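N-methyltransferase (Streptoalloteichus sp. ATCC 53650, PDB 5BSZ) probably transfers a methyl group from S-adenosylmethionine to a sugar nitrogen, acting on a nucleotide-linked trideoxysugar of the kedarcidin pathway. Local coordinates at residues Y216-L230 and Q235-E247. Sequence-based numbering, arbitrary orientation.
Sequences YLAALAAAGCEPEHL and QPRRGLFVGVRRE. With THM (thymidine), chain G.
The C-terminal beta hairpin of the Rossmann-like methyltransferase fold pairs strand 225-230, the sheet's edge within this chain, antiparallel with strand 240-245, whose other side bonds to strand 143-146. Backbone hydrogen bonds join Leu-230 N to Leu-240 O (2.9 Å), pair Glu-228 with Val-242 and Glu-226 with Val-244, and end at Arg-246 N to Gly-224 O. Gly-224, at positive phi, is the C-prime residue of the Schellman motif that ends helix 213-222. That helix packs on one sheet face, where the Phe-241 ring lies between two partners. Tyr-216 CB sits over the ring centre (3.7 Å to the centroid), and the offset His-229 ring stacks on the opposite face, planes 16° apart, while Leu-217 CD2 meets the rim at Phe-241 CD1. With CG anti to the backbone N (chi1 -176°), the imidazole reaches along the hairpin, and His-229 NE2 donates in its ring plane to Arg-238 O (2.9 Å), fixing the ring's rotation. Replacing His-229 by alanine would probably leave that Phe-241 face without its stacked imidazole and Arg-238 O without this donor. On the other sheet face Leu-230 CD1 touches Val-242 CG2 under helix 30-44. In the connecting loop Arg-237 NH1 donates a hydrogen bond to thymidine O4 (3.3 Å), and Arg-238 forms a salt bridge with Asp-147. Near the far end, Arg-246 NH1 bridges to Glu-226 OE1 at 2.6 Å, in the guanidinium plane but from above the carboxylate.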
ATOM      1  N   TYR A 216      20.039 -24.050 -23.036  1.00 21.37           N
ATOM      2  CA  TYR A 216      21.313 -23.341 -22.717  1.00 18.51           C
ATOM      3  C   TYR A 216      22.445 -23.868 -23.606  1.00 21.06           C
ATOM      4  O   TYR A 216      23.267 -23.146 -24.144  1.00 17.99           O
ATOM      5  CB  TYR A 216      21.670 -23.633 -21.272  1.00 16.23           C
ATOM      6  CG  TYR A 216      20.903 -22.783 -20.212  1.00 18.03           C
ATOM      7  CD1 TYR A 216      21.222 -21.446 -19.986  1.00 20.48           C
ATOM      8  CD2 TYR A 216      19.892 -23.336 -19.427  1.00 17.97           C
ATOM      9  CE1 TYR A 216      20.531 -20.669 -19.043  1.00 16.51           C
ATOM     10  CE2 TYR A 216      19.202 -22.564 -18.462  1.00 19.78           C
ATOM     11  CZ  TYR A 216      19.553 -21.235 -18.269  1.00 15.63           C
ATOM     12  OH  TYR A 216      18.914 -20.492 -17.330  1.00 14.69           O
ATOM     13  N   LEU A 217      22.483 -25.189 -23.748  1.00 22.00           N
ATOM     14  CA  LEU A 217      23.521 -25.848 -24.544  1.00 26.94           C
ATOM     15  C   LEU A 217      23.367 -25.411 -25.992  1.00 26.97           C
ATOM     16  O   LEU A 217      24.365 -25.081 -26.636  1.00 24.05           O
ATOM     17  CB  LEU A 217      23.419 -27.372 -24.434  1.00 24.89           C
ATOM     18  CG  LEU A 217      23.783 -27.916 -23.063  1.00 24.10           C
ATOM     19  CD1 LEU A 217      23.353 -29.390 -22.994  1.00 32.91           C
ATOM     20  CD2 LEU A 217      25.271 -27.835 -22.781  1.00 27.26           C
ATOM     21  N   ALA A 218      22.118 -25.353 -26.457  1.00 24.94           N
ATOM     22  CA  ALA A 218      21.787 -24.930 -27.809  1.00 23.38           C
ATOM     23  C   ALA A 218      22.234 -23.518 -28.114  1.00 27.21           C
ATOM     24  O   ALA A 218      22.744 -23.217 -29.206  1.00 21.62           O
ATOM     25  CB  ALA A 218      20.297 -25.037 -28.087  1.00 26.03           C
ATOM     26  N   ALA A 219      21.985 -22.642 -27.151  1.00 18.60           N
ATOM     27  CA  ALA A 219      22.366 -21.255 -27.270  1.00 19.80           C
ATOM     28  C   ALA A 219      23.871 -21.134 -27.434  1.00 16.40           C
ATOM     29  O   ALA A 219      24.301 -20.267 -28.211  1.00 23.83           O
ATOM     30  CB  ALA A 219      21.913 -20.436 -26.034  1.00 19.59           C
ATOM     31  N   LEU A 220      24.613 -21.936 -26.681  1.00 19.84           N
ATOM     32  CA  LEU A 220      26.092 -21.989 -26.775  1.00 24.02           C
ATOM     33  C   LEU A 220      26.572 -22.425 -28.164  1.00 25.90           C
ATOM     34  O   LEU A 220      27.368 -21.733 -28.794  1.00 21.81           O
ATOM     35  CB  LEU A 220      26.680 -22.873 -25.686  1.00 22.66           C
ATOM     36  CG  LEU A 220      26.640 -22.192 -24.321  1.00 21.89           C
ATOM     37  CD1 LEU A 220      26.858 -23.177 -23.211  1.00 24.35           C
ATOM     38  CD2 LEU A 220      27.708 -21.119 -24.165  1.00 22.04           C
ATOM     39  N   ALA A 221      26.035 -23.541 -28.657  1.00 25.83           N
ATOM     40  CA  ALA A 221      26.355 -24.058 -29.992  1.00 23.12           C
ATOM     41  C   ALA A 221      26.021 -23.069 -31.101  1.00 29.01           C
ATOM     42  O   ALA A 221      26.838 -22.850 -31.988  1.00 26.82           O
ATOM     43  CB  ALA A 221      25.595 -25.352 -30.234  1.00 26.77           C
ATOM     44  N   ALA A 222      24.842 -22.453 -31.056  1.00 29.45           N
ATOM     45  CA  ALA A 222      24.496 -21.429 -32.025  1.00 23.94           C
ATOM     46  C   ALA A 222      25.341 -20.182 -31.912  1.00 28.76           C
ATOM     47  O   ALA A 222      25.423 -19.439 -32.873  1.00 22.44           O
ATOM     48  CB  ALA A 222      23.028 -21.063 -31.937  1.00 26.01           C
ATOM     49  N   ALA A 223      25.965 -19.947 -30.762  1.00 25.47           N
ATOM     50  CA  ALA A 223      26.890 -18.812 -30.614  1.00 27.35           C
ATOM     51  C   ALA A 223      28.317 -19.175 -31.020  1.00 30.54           C
ATOM     52  O   ALA A 223      29.245 -18.403 -30.744  1.00 27.25           O
ATOM     53  CB  ALA A 223      26.891 -18.336 -29.169  1.00 25.84           C
ATOM     54  N   GLY A 224      28.513 -20.352 -31.616  1.00 31.00           N
ATOM     55  CA  GLY A 224      29.836 -20.771 -32.090  1.00 31.74           C
ATOM     56  C   GLY A 224      30.776 -21.220 -30.988  1.00 34.13           C
ATOM     57  O   GLY A 224      32.002 -21.105 -31.114  1.00 34.03           O
ATOM     58  N   CYS A 225      30.205 -21.715 -29.889  1.00 24.07           N
ATOM     59  CA  CYS A 225      30.972 -22.266 -28.779  1.00 27.65           C
ATOM     60  C   CYS A 225      30.681 -23.755 -28.637  1.00 30.75           C
ATOM     61  O   CYS A 225      29.548 -24.183 -28.845  1.00 32.74           O
ATOM     62  CB  CYS A 225      30.600 -21.589 -27.453  1.00 23.63           C
ATOM     63  SG  CYS A 225      31.031 -19.828 -27.447  1.00 23.22           S
ATOM     64  N   GLU A 226      31.704 -24.495 -28.232  1.00 23.33           N
ATOM     65  CA  GLU A 226      31.572 -25.897 -27.880  1.00 28.93           C
ATOM     66  C   GLU A 226      31.007 -25.951 -26.465  1.00 27.10           C
ATOM     67  O   GLU A 226      31.680 -25.449 -25.540  1.00 23.85           O
ATOM     68  CB  GLU A 226      32.951 -26.580 -27.924  1.00 29.12           C
ATOM     69  CG  GLU A 226      32.867 -28.079 -27.686  1.00 38.44           C
ATOM     70  CD  GLU A 226      32.180 -28.768 -28.858  1.00 43.04           C
ATOM     71  OE1 GLU A 226      32.588 -28.516 -30.013  1.00 41.65           O
ATOM     72  OE2 GLU A 226      31.212 -29.516 -28.631  1.00 45.01           O
ATOM     73  N   PRO A 227      29.812 -26.571 -26.303  1.00 25.77           N
ATOM     74  CA  PRO A 227      29.041 -26.505 -25.051  1.00 27.72           C
ATOM     75  C   PRO A 227      29.403 -27.592 -24.075  1.00 27.17           C
ATOM     76  O   PRO A 227      29.567 -28.720 -24.493  1.00 25.87           O
ATOM     77  CB  PRO A 227      27.589 -26.774 -25.488  1.00 30.43           C
ATOM     78  CG  PRO A 227      27.585 -26.857 -26.985  1.00 33.50           C
ATOM     79  CD  PRO A 227      28.994 -27.142 -27.400  1.00 27.18           C
ATOM     80  N   GLU A 228      29.547 -27.266 -22.801  1.00 24.88           N
ATOM     81  CA  GLU A 228      29.649 -28.245 -21.740  1.00 27.64           C
ATOM     82  C   GLU A 228      28.642 -27.901 -20.651  1.00 29.26           C
ATOM     83  O   GLU A 228      28.311 -26.736 -20.397  1.00 25.56           O
ATOM     84  CB  GLU A 228      31.031 -28.253 -21.105  1.00 30.27           C
ATOM     85  CG  GLU A 228      32.169 -28.440 -22.087  1.00 32.89           C
ATOM     86  CD  GLU A 228      33.509 -28.181 -21.429  1.00 30.38           C
ATOM     87  OE1 GLU A 228      33.868 -28.932 -20.502  1.00 25.12           O
ATOM     88  OE2 GLU A 228      34.161 -27.180 -21.808  1.00 29.06           O
ATOM     89  N   HIS A 229      28.173 -28.943 -19.993  1.00 24.76           N
ATOM     90  CA  HIS A 229      27.498 -28.792 -18.722  1.00 26.29           C
ATOM     91  C   HIS A 229      28.355 -29.434 -17.643  1.00 30.63           C
ATOM     92  O   HIS A 229      28.633 -30.621 -17.715  1.00 26.86           O
ATOM     93  CB  HIS A 229      26.123 -29.439 -18.808  1.00 33.05           C
ATOM     94  CG  HIS A 229      25.298 -29.248 -17.574  1.00 32.24           C
ATOM     95  ND1 HIS A 229      24.236 -30.066 -17.252  1.00 45.17           N
ATOM     96  CD2 HIS A 229      25.316 -28.273 -16.637  1.00 31.11           C
ATOM     97  CE1 HIS A 229      23.669 -29.631 -16.138  1.00 43.81           C
ATOM     98  NE2 HIS A 229      24.325 -28.558 -15.732  1.00 35.51           N
ATOM     99  N   LEU A 230      28.757 -28.645 -16.650  1.00 22.05           N
ATOM    100  CA  LEU A 230      29.645 -29.060 -15.583  1.00 24.87           C
ATOM    101  C   LEU A 230      28.814 -29.157 -14.316  1.00 27.10           C
ATOM    102  O   LEU A 230      28.090 -28.217 -13.996  1.00 22.73           O
ATOM    103  CB  LEU A 230      30.761 -28.037 -15.381  1.00 23.68           C
ATOM    104  CG  LEU A 230      31.650 -27.861 -16.607  1.00 23.66           C
ATOM    105  CD1 LEU A 230      32.731 -26.879 -16.222  1.00 24.33           C
ATOM    106  CD2 LEU A 230      32.188 -29.211 -17.106  1.00 27.69           C
ATOM    107  N   GLN A 235      25.811 -24.457  -8.349  1.00 24.93           N
ATOM    108  CA  GLN A 235      24.934 -24.965  -7.308  1.00 23.92           C
ATOM    109  C   GLN A 235      24.579 -26.413  -7.605  1.00 24.85           C
ATOM    110  O   GLN A 235      24.553 -26.843  -8.792  1.00 24.36           O
ATOM    111  CB  GLN A 235      23.674 -24.077  -7.196  1.00 26.77           C
ATOM    112  CG  GLN A 235      24.009 -22.613  -6.899  1.00 27.85           C
ATOM    113  CD  GLN A 235      22.884 -21.768  -6.342  1.00 41.18           C
ATOM    114  OE1 GLN A 235      22.855 -20.522  -6.497  1.00 39.14           O
ATOM    115  NE2 GLN A 235      21.967 -22.422  -5.647  1.00 35.05           N
ATOM    116  N   PRO A 236      24.355 -27.189  -6.532  1.00 25.42           N
ATOM    117  CA  PRO A 236      23.882 -28.566  -6.712  1.00 29.05           C
ATOM    118  C   PRO A 236      22.610 -28.619  -7.535  1.00 26.41           C
ATOM    119  O   PRO A 236      21.737 -27.779  -7.357  1.00 30.81           O
ATOM    120  CB  PRO A 236      23.621 -29.025  -5.267  1.00 33.12           C
ATOM    121  CG  PRO A 236      24.648 -28.280  -4.489  1.00 32.45           C
ATOM    122  CD  PRO A 236      24.646 -26.916  -5.118  1.00 26.92           C
ATOM    123  N   ARG A 237      22.578 -29.565  -8.463  1.00 25.02           N
ATOM    124  CA  ARG A 237      21.455 -29.890  -9.321  1.00 29.44           C
ATOM    125  C   ARG A 237      21.317 -28.836 -10.396  1.00 28.94           C
ATOM    126  O   ARG A 237      20.463 -28.932 -11.267  1.00 30.19           O
ATOM    127  CB  ARG A 237      20.130 -30.034  -8.549  1.00 31.61           C
ATOM    128  CG  ARG A 237      20.174 -30.808  -7.240  1.00 37.95           C
ATOM    129  CD  ARG A 237      18.834 -31.506  -7.002  1.00 37.31           C
ATOM    130  NE  ARG A 237      17.753 -30.530  -6.961  1.00 40.98           N
ATOM    131  CZ  ARG A 237      16.506 -30.701  -7.398  1.00 42.48           C
ATOM    132  NH1 ARG A 237      15.669 -29.676  -7.296  1.00 38.25           N
ATOM    133  NH2 ARG A 237      16.069 -31.859  -7.893  1.00 46.51           N
ATOM    134  N   ARG A 238      22.147 -27.805 -10.408  1.00 26.62           N
ATOM    135  CA  ARG A 238      22.164 -27.080 -11.676  1.00 22.65           C
ATOM    136  C   ARG A 238      23.446 -26.898 -12.414  1.00 19.42           C
ATOM    137  O   ARG A 238      23.427 -26.833 -13.623  1.00 23.42           O
ATOM    138  CB  ARG A 238      21.429 -25.746 -11.652  1.00 28.66           C
ATOM    139  CG  ARG A 238      21.820 -24.778 -10.604  1.00 29.28           C
ATOM    140  CD  ARG A 238      20.934 -23.533 -10.777  1.00 23.14           C
ATOM    141  NE  ARG A 238      21.834 -22.418 -10.416  1.00 17.47           N
ATOM    142  CZ  ARG A 238      21.500 -21.259  -9.877  1.00 19.28           C
ATOM    143  NH1 ARG A 238      20.247 -21.003  -9.548  1.00 17.91           N
ATOM    144  NH2 ARG A 238      22.451 -20.335  -9.730  1.00 17.39           N
ATOM    145  N   GLY A 239      24.548 -26.769 -11.711  1.00 21.40           N
ATOM    146  CA  GLY A 239      25.790 -26.783 -12.423  1.00 21.55           C
ATOM    147  C   GLY A 239      26.085 -25.495 -13.167  1.00 19.59           C
ATOM    148  O   GLY A 239      25.516 -24.424 -12.846  1.00 19.39           O
ATOM    149  N   LEU A 240      27.019 -25.588 -14.114  1.00 20.21           N
ATOM    150  CA  LEU A 240      27.352 -24.452 -14.946  1.00 17.52           C
ATOM    151  C   LEU A 240      27.304 -24.871 -16.374  1.00 20.78           C
ATOM    152  O   LEU A 240      27.684 -26.002 -16.687  1.00 26.30           O
ATOM    153  CB  LEU A 240      28.739 -23.922 -14.591  1.00 19.85           C
ATOM    154  CG  LEU A 240      28.987 -23.306 -13.235  1.00 20.65           C
ATOM    155  CD1 LEU A 240      30.439 -22.859 -13.187  1.00 24.64           C
ATOM    156  CD2 LEU A 240      28.107 -22.103 -12.898  1.00 22.34           C
ATOM    157  N   PHE A 241      26.889 -23.960 -17.252  1.00 18.35           N
ATOM    158  CA  PHE A 241      27.067 -24.149 -18.682  1.00 19.44           C
ATOM    159  C   PHE A 241      28.257 -23.353 -19.176  1.00 21.63           C
ATOM    160  O   PHE A 241      28.386 -22.146 -18.879  1.00 19.99           O
ATOM    161  CB  PHE A 241      25.814 -23.798 -19.458  1.00 18.07           C
ATOM    162  CG  PHE A 241      24.662 -24.693 -19.142  1.00 19.54           C
ATOM    163  CD1 PHE A 241      24.572 -25.968 -19.706  1.00 19.53           C
ATOM    164  CD2 PHE A 241      23.714 -24.318 -18.213  1.00 19.95           C
ATOM    165  CE1 PHE A 241      23.516 -26.804 -19.377  1.00 20.84           C
ATOM    166  CE2 PHE A 241      22.676 -25.157 -17.859  1.00 20.59           C
ATOM    167  CZ  PHE A 241      22.559 -26.393 -18.447  1.00 22.05           C
ATOM    168  N   VAL A 242      29.150 -24.059 -19.858  1.00 20.33           N
ATOM    169  CA  VAL A 242      30.418 -23.445 -20.329  1.00 23.57           C
ATOM    170  C   VAL A 242      30.576 -23.679 -21.810  1.00 24.33           C
ATOM    171  O   VAL A 242      30.191 -24.742 -22.323  1.00 21.03           O
ATOM    172  CB  VAL A 242      31.640 -23.993 -19.585  1.00 22.74           C
ATOM    173  CG1 VAL A 242      32.936 -23.365 -20.092  1.00 28.06           C
ATOM    174  CG2 VAL A 242      31.507 -23.726 -18.090  1.00 25.53           C
ATOM    175  N   GLY A 243      31.107 -22.674 -22.496  1.00 19.74           N
ATOM    176  CA  GLY A 243      31.363 -22.762 -23.923  1.00 23.43           C
ATOM    177  C   GLY A 243      32.763 -22.254 -24.207  1.00 29.59           C
ATOM    178  O   GLY A 243      33.238 -21.275 -23.590  1.00 23.42           O
ATOM    179  N   VAL A 244      33.437 -22.950 -25.128  1.00 28.42           N
ATOM    180  CA  VAL A 244      34.745 -22.500 -25.583  1.00 28.46           C
ATOM    181  C   VAL A 244      34.569 -22.048 -26.985  1.00 25.82           C
ATOM    182  O   VAL A 244      34.066 -22.797 -27.827  1.00 25.21           O
ATOM    183  CB  VAL A 244      35.798 -23.603 -25.519  1.00 30.16           C
ATOM    184  CG1 VAL A 244      37.096 -23.151 -26.185  1.00 31.22           C
ATOM    185  CG2 VAL A 244      36.001 -23.972 -24.059  1.00 31.78           C
ATOM    186  N   ARG A 245      34.903 -20.790 -27.243  1.00 25.59           N
ATOM    187  CA  ARG A 245      34.634 -20.281 -28.576  1.00 22.52           C
ATOM    188  C   ARG A 245      35.509 -21.023 -29.642  1.00 29.53           C
ATOM    189  O   ARG A 245      36.728 -21.111 -29.485  1.00 24.46           O
ATOM    190  CB  ARG A 245      34.949 -18.806 -28.573  1.00 26.58           C
ATOM    191  CG  ARG A 245      34.874 -18.118 -29.903  1.00 30.77           C
ATOM    192  CD  ARG A 245      33.479 -17.754 -30.299  1.00 39.96           C
ATOM    193  NE  ARG A 245      33.516 -16.440 -30.937  1.00 46.06           N
ATOM    194  CZ  ARG A 245      32.594 -16.008 -31.780  1.00 54.95           C
ATOM    195  NH1 ARG A 245      32.707 -14.787 -32.279  1.00 48.55           N
ATOM    196  NH2 ARG A 245      31.558 -16.782 -32.102  1.00 62.08           N
ATOM    197  N   ARG A 246      34.879 -21.518 -30.705  1.00 34.53           N
ATOM    198  CA  ARG A 246      35.536 -22.330 -31.742  1.00 45.54           C
ATOM    199  C   ARG A 246      35.971 -21.492 -32.933  1.00 52.53           C
ATOM    200  O   ARG A 246      35.235 -20.595 -33.343  1.00 53.30           O
ATOM    201  CB  ARG A 246      34.580 -23.390 -32.312  1.00 46.10           C
ATOM    202  CG  ARG A 246      33.929 -24.327 -31.311  1.00 54.65           C
ATOM    203  CD  ARG A 246      33.153 -25.432 -32.038  1.00 61.93           C
ATOM    204  NE  ARG A 246      31.745 -25.118 -32.288  1.00 64.78           N
ATOM    205  CZ  ARG A 246      30.707 -25.818 -31.821  1.00 77.56           C
ATOM    206  NH1 ARG A 246      30.898 -26.893 -31.066  1.00 82.72           N
ATOM    207  NH2 ARG A 246      29.458 -25.455 -32.100  1.00 70.82           N
ATOM    208  N   GLU A 247      37.131 -21.834 -33.500  1.00 69.67           N
ATOM    209  CA  GLU A 247      37.596 -21.298 -34.788  1.00 87.46           C
ATOM    210  C   GLU A 247      36.686 -21.723 -35.943  1.00 82.87           C
ATOM    211  O   GLU A 247      35.948 -20.909 -36.492  1.00 72.86           O
ATOM    212  CB  GLU A 247      39.032 -21.741 -35.069  1.00 79.93           C
TER
HETATM  213  O5' THM G 306      17.301 -18.997  -3.631  1.00 59.63           O
HETATM  214  C5' THM G 306      15.931 -19.398  -3.427  1.00 54.59           C
HETATM  215  C4' THM G 306      15.265 -19.810  -4.745  1.00 39.91           C
HETATM  216  O4' THM G 306      15.992 -20.992  -5.090  1.00 47.64           O
HETATM  217  C3' THM G 306      13.768 -20.226  -4.688  1.00 37.92           C
HETATM  218  O3' THM G 306      12.953 -19.451  -5.593  1.00 27.46           O
HETATM  219  C2' THM G 306      13.674 -21.726  -5.032  1.00 44.49           C
HETATM  220  C1' THM G 306      15.087 -21.982  -5.584  1.00 39.06           C
HETATM  221  N1  THM G 306      15.739 -23.297  -5.462  1.00 38.77           N
HETATM  222  C2  THM G 306      15.272 -24.164  -6.468  1.00 27.99           C
HETATM  223  O2  THM G 306      14.379 -23.707  -7.197  1.00 25.39           O
HETATM  224  N3  THM G 306      15.718 -25.407  -6.628  1.00 33.09           N
HETATM  225  C4  THM G 306      16.692 -25.883  -5.852  1.00 32.94           C
HETATM  226  O4  THM G 306      17.132 -27.067  -6.023  1.00 41.89           O
HETATM  227  C5  THM G 306      17.216 -24.983  -4.804  1.00 32.72           C
HETATM  228  C5M THM G 306      18.300 -25.595  -3.955  1.00 46.53           C
HETATM  229  C6  THM G 306      16.735 -23.687  -4.651  1.00 31.76           C